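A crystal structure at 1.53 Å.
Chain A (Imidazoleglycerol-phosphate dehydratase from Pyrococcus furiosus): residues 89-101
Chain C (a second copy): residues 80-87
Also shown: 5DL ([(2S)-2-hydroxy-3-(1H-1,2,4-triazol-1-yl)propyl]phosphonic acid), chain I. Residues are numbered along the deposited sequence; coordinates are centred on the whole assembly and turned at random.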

# COMPACT_ATOMS: atom_id res chain seq x y z
N VAL A 89 -16.35 14.38 28.48
CA VAL A 89 -15.38 13.57 29.20
C VAL A 89 -16.09 12.68 30.21
O VAL A 89 -16.88 13.17 31.02
CB VAL A 89 -14.35 14.46 29.91
CG1 VAL A 89 -13.35 13.62 30.70
CG2 VAL A 89 -13.62 15.37 28.94
N LEU A 90 -15.80 11.39 30.14
CA LEU A 90 -16.29 10.41 31.10
C LEU A 90 -15.26 10.25 32.23
O LEU A 90 -14.06 10.09 31.97
CB LEU A 90 -16.53 9.07 30.41
CG LEU A 90 -16.75 7.85 31.32
CD1 LEU A 90 -17.99 7.96 32.20
CD2 LEU A 90 -16.81 6.60 30.46
N VAL A 91 -15.73 10.34 33.48
CA VAL A 91 -14.91 10.13 34.65
C VAL A 91 -15.56 9.02 35.45
O VAL A 91 -16.76 9.08 35.76
CB VAL A 91 -14.78 11.40 35.51
CG1 VAL A 91 -13.95 11.09 36.76
CG2 VAL A 91 -14.15 12.49 34.69
N SER A 92 -14.79 7.98 35.76
CA SER A 92 -15.31 6.85 36.52
C SER A 92 -14.38 6.54 37.66
O SER A 92 -13.16 6.37 37.44
CB SER A 92 -15.46 5.63 35.59
OG SER A 92 -15.99 4.49 36.27
N VAL A 93 -14.93 6.45 38.88
CA VAL A 93 -14.15 6.25 40.09
C VAL A 93 -14.66 5.02 40.83
O VAL A 93 -15.86 4.80 40.95
CB VAL A 93 -14.25 7.49 41.02
CG1 VAL A 93 -13.60 7.22 42.38
CG2 VAL A 93 -13.63 8.70 40.36
N ASP A 94 -13.72 4.22 41.32
CA ASP A 94 -14.00 3.12 42.25
C ASP A 94 -13.02 3.29 43.41
O ASP A 94 -11.80 3.11 43.22
CB ASP A 94 -13.85 1.78 41.53
CG ASP A 94 -13.85 0.60 42.45
OD1 ASP A 94 -14.02 0.78 43.67
OD2 ASP A 94 -13.65 -0.54 41.94
N ILE A 95 -13.52 3.60 44.62
CA ILE A 95 -12.69 3.71 45.80
C ILE A 95 -12.42 2.29 46.29
O ILE A 95 -13.00 1.77 47.24
CB ILE A 95 -13.30 4.64 46.88
CG1 ILE A 95 -13.67 5.99 46.26
CG2 ILE A 95 -12.34 4.83 48.03
CD1 ILE A 95 -14.32 6.98 47.21
N SER A 96 -11.50 1.65 45.57
CA SER A 96 -11.28 0.21 45.58
C SER A 96 -10.16 -0.26 46.50
O SER A 96 -10.00 -1.46 46.68
CB SER A 96 -10.83 -0.18 44.17
OG SER A 96 -9.68 0.58 43.82
N ASN A 97 -9.35 0.67 47.02
CA ASN A 97 -8.09 0.35 47.66
C ASN A 97 -7.07 -0.33 46.70
O ASN A 97 -6.16 -1.02 47.13
CB ASN A 97 -8.30 -0.49 48.92
CG ASN A 97 -7.15 -0.39 49.89
OD1 ASN A 97 -6.44 0.61 49.95
ND2 ASN A 97 -6.90 -1.48 50.61
N ARG A 98 -7.23 -0.08 45.40
CA ARG A 98 -6.33 -0.60 44.38
C ARG A 98 -5.87 0.57 43.52
O ARG A 98 -6.48 0.86 42.49
CB ARG A 98 -7.01 -1.67 43.50
CG ARG A 98 -7.35 -2.96 44.22
CD ARG A 98 -7.82 -4.02 43.24
NE ARG A 98 -9.12 -3.75 42.65
CZ ARG A 98 -10.29 -4.29 43.03
NH1 ARG A 98 -10.35 -5.20 44.00
NH2 ARG A 98 -11.40 -3.96 42.40
N PRO A 99 -4.82 1.30 43.93
CA PRO A 99 -4.46 2.50 43.16
C PRO A 99 -4.21 2.21 41.68
O PRO A 99 -3.46 1.29 41.33
CB PRO A 99 -3.18 3.00 43.82
CG PRO A 99 -3.31 2.50 45.22
CD PRO A 99 -3.99 1.18 45.15
N TYR A 100 -4.87 3.00 40.84
CA TYR A 100 -4.78 2.88 39.39
C TYR A 100 -5.35 4.13 38.76
O TYR A 100 -6.41 4.58 39.18
CB TYR A 100 -5.62 1.71 38.89
CG TYR A 100 -5.59 1.50 37.40
CD1 TYR A 100 -4.51 0.88 36.79
CD2 TYR A 100 -6.63 1.94 36.61
CE1 TYR A 100 -4.48 0.70 35.41
CE2 TYR A 100 -6.62 1.73 35.23
CZ TYR A 100 -5.54 1.12 34.66
OH TYR A 100 -5.52 0.94 33.28
N ALA A 101 -4.71 4.62 37.71
CA ALA A 101 -5.26 5.70 36.91
C ALA A 101 -5.05 5.37 35.45
O ALA A 101 -4.01 4.85 35.06
CB ALA A 101 -4.60 7.02 37.23
N1 5DL I . -11.58 -9.79 40.89
C3 5DL I . -10.43 -7.88 41.29
N2 5DL I . -11.57 -8.54 41.44
C8 5DL I . -14.34 -7.96 44.02
C7 5DL I . -13.14 -8.69 43.40
C6 5DL I . -12.73 -8.00 42.13
C5 5DL I . -10.34 -9.88 40.36
O10 5DL I . -12.70 -6.20 45.22
P9 5DL I . -14.02 -6.24 44.54
O11 5DL I . -15.16 -5.85 45.46
O12 5DL I . -14.04 -5.38 43.28
O13 5DL I . -13.49 -10.05 43.11
N4 5DL I . -9.65 -8.73 40.60
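Chain C (80-87) AIMPMDDA

A single arginine side chain joins two copies of the enzyme and a bound phosphonate: Arg98(A) engages Asp85(C) through NE and the bound triazolyl phosphonate 5DL through its two terminal nitrogens. NE of Arg98(A) donates to OD1 of Asp85(C) at 2.8 Å, a salt bridge made at the edge of the guanidinium, while NH1 of Arg98(A) reaches O10 of 5DL at 2.8 Å and NH2 of Arg98(A) reaches O12 of 5DL at 3.1 Å. The example illustrates how a planar cation, with donors spread along its edge, can tie a ligand to a subunit boundary.

The backbones place these groups without pairing as a sheet. Strand 80-84 of chain C crosses strand 89-94 of chain A at -57°, its N-to-C direction inclined between parallel and perpendicular, and the axes approach to 6.9 Å. No direct backbone hydrogen bond links the stretches; side chains fill the gap. CD1 of Leu90(A) meets CD1 of Ile81(C) at 3.9 Å. Farther along, the ring of Pro83(C) settles against chain A, its CG lying 3.3 Å from OG of Ser92(A) and 3.7 Å from CB of Asp94(A).

At the end of its strand, chain C reverses through a type II' turn from Met84(C) to Ala87(C), closed by N of Ala87(C) donating to O of Met84(C) at 2.8 Å. Asp85(C), with positive phi, occupies this turn. One face of the Tyr100(A) ring lies against the Asp85(C)-Asp86(C) peptide, with CE2 of Tyr100(A) 3.5 Å from O of Asp85(C).

Water completes the fit where polar groups do not meet directly. Water 1 donates to OD2 of Asp94(A) and O of Pro83(C), both at 2.8 Å; water 3 joins O of Arg98(A), at 2.7 Å, to OD1 of Asp85(C), at 2.6 Å.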

# COMPACT_ATOMS: atom_id res chain seq x y z
N ALA C 80 -25.39 1.27 33.84
CA ALA C 80 -24.28 1.33 34.77
C ALA C 80 -22.99 1.46 33.97
O ALA C 80 -22.87 0.89 32.90
CB ALA C 80 -24.23 0.08 35.65
N ILE C 81 -22.04 2.21 34.49
CA ILE C 81 -20.66 2.19 34.00
C ILE C 81 -19.82 1.70 35.16
O ILE C 81 -19.79 2.33 36.20
CB ILE C 81 -20.19 3.55 33.47
CG1 ILE C 81 -21.02 3.90 32.24
CG2 ILE C 81 -18.70 3.50 33.15
CD1 ILE C 81 -20.79 5.30 31.68
N MET C 82 -19.16 0.56 34.96
CA MET C 82 -18.44 -0.09 36.01
C MET C 82 -16.96 -0.24 35.68
O MET C 82 -16.62 -0.90 34.70
CB MET C 82 -19.02 -1.49 36.22
CG MET C 82 -18.34 -2.33 37.26
SD MET C 82 -18.21 -1.54 38.88
CE MET C 82 -19.90 -1.23 39.19
N PRO C 83 -16.07 0.37 36.51
CA PRO C 83 -14.65 0.13 36.40
C PRO C 83 -14.26 -1.10 37.21
O PRO C 83 -14.92 -1.44 38.21
CB PRO C 83 -14.04 1.40 37.00
CG PRO C 83 -15.04 1.82 38.03
CD PRO C 83 -16.38 1.38 37.55
N MET C 84 -13.22 -1.78 36.77
CA MET C 84 -12.48 -2.72 37.60
C MET C 84 -11.03 -2.68 37.16
O MET C 84 -10.68 -3.27 36.13
CB MET C 84 -13.03 -4.14 37.54
CG MET C 84 -12.26 -5.02 38.52
SD MET C 84 -12.86 -6.67 38.76
CE MET C 84 -14.49 -6.24 39.31
N ASP C 85 -10.19 -1.98 37.93
CA ASP C 85 -8.81 -1.72 37.53
C ASP C 85 -8.79 -1.23 36.07
O ASP C 85 -9.43 -0.23 35.77
CB ASP C 85 -7.95 -2.96 37.78
CG ASP C 85 -7.89 -3.35 39.25
OD1 ASP C 85 -8.54 -2.69 40.10
OD2 ASP C 85 -7.16 -4.30 39.55
N ASP C 86 -8.10 -1.95 35.16
CA ASP C 86 -8.03 -1.55 33.74
C ASP C 86 -9.37 -1.52 33.02
O ASP C 86 -9.52 -0.79 32.04
CB ASP C 86 -7.09 -2.48 32.98
CG ASP C 86 -7.46 -3.94 33.17
OD1 ASP C 86 -7.25 -4.43 34.31
OD2 ASP C 86 -8.00 -4.57 32.23
N ALA C 87 -10.32 -2.33 33.48
CA ALA C 87 -11.60 -2.51 32.77
C ALA C 87 -12.54 -1.34 33.05
O ALA C 87 -12.57 -0.80 34.17
CB ALA C 87 -12.31 -3.79 33.17
O HOH W 1 -14.76 -2.81 40.64
O HOH W 2 -11.36 -1.34 40.67
O HOH W 3 -7.62 -0.27 40.28
O HOH W 4 -7.54 0.60 30.95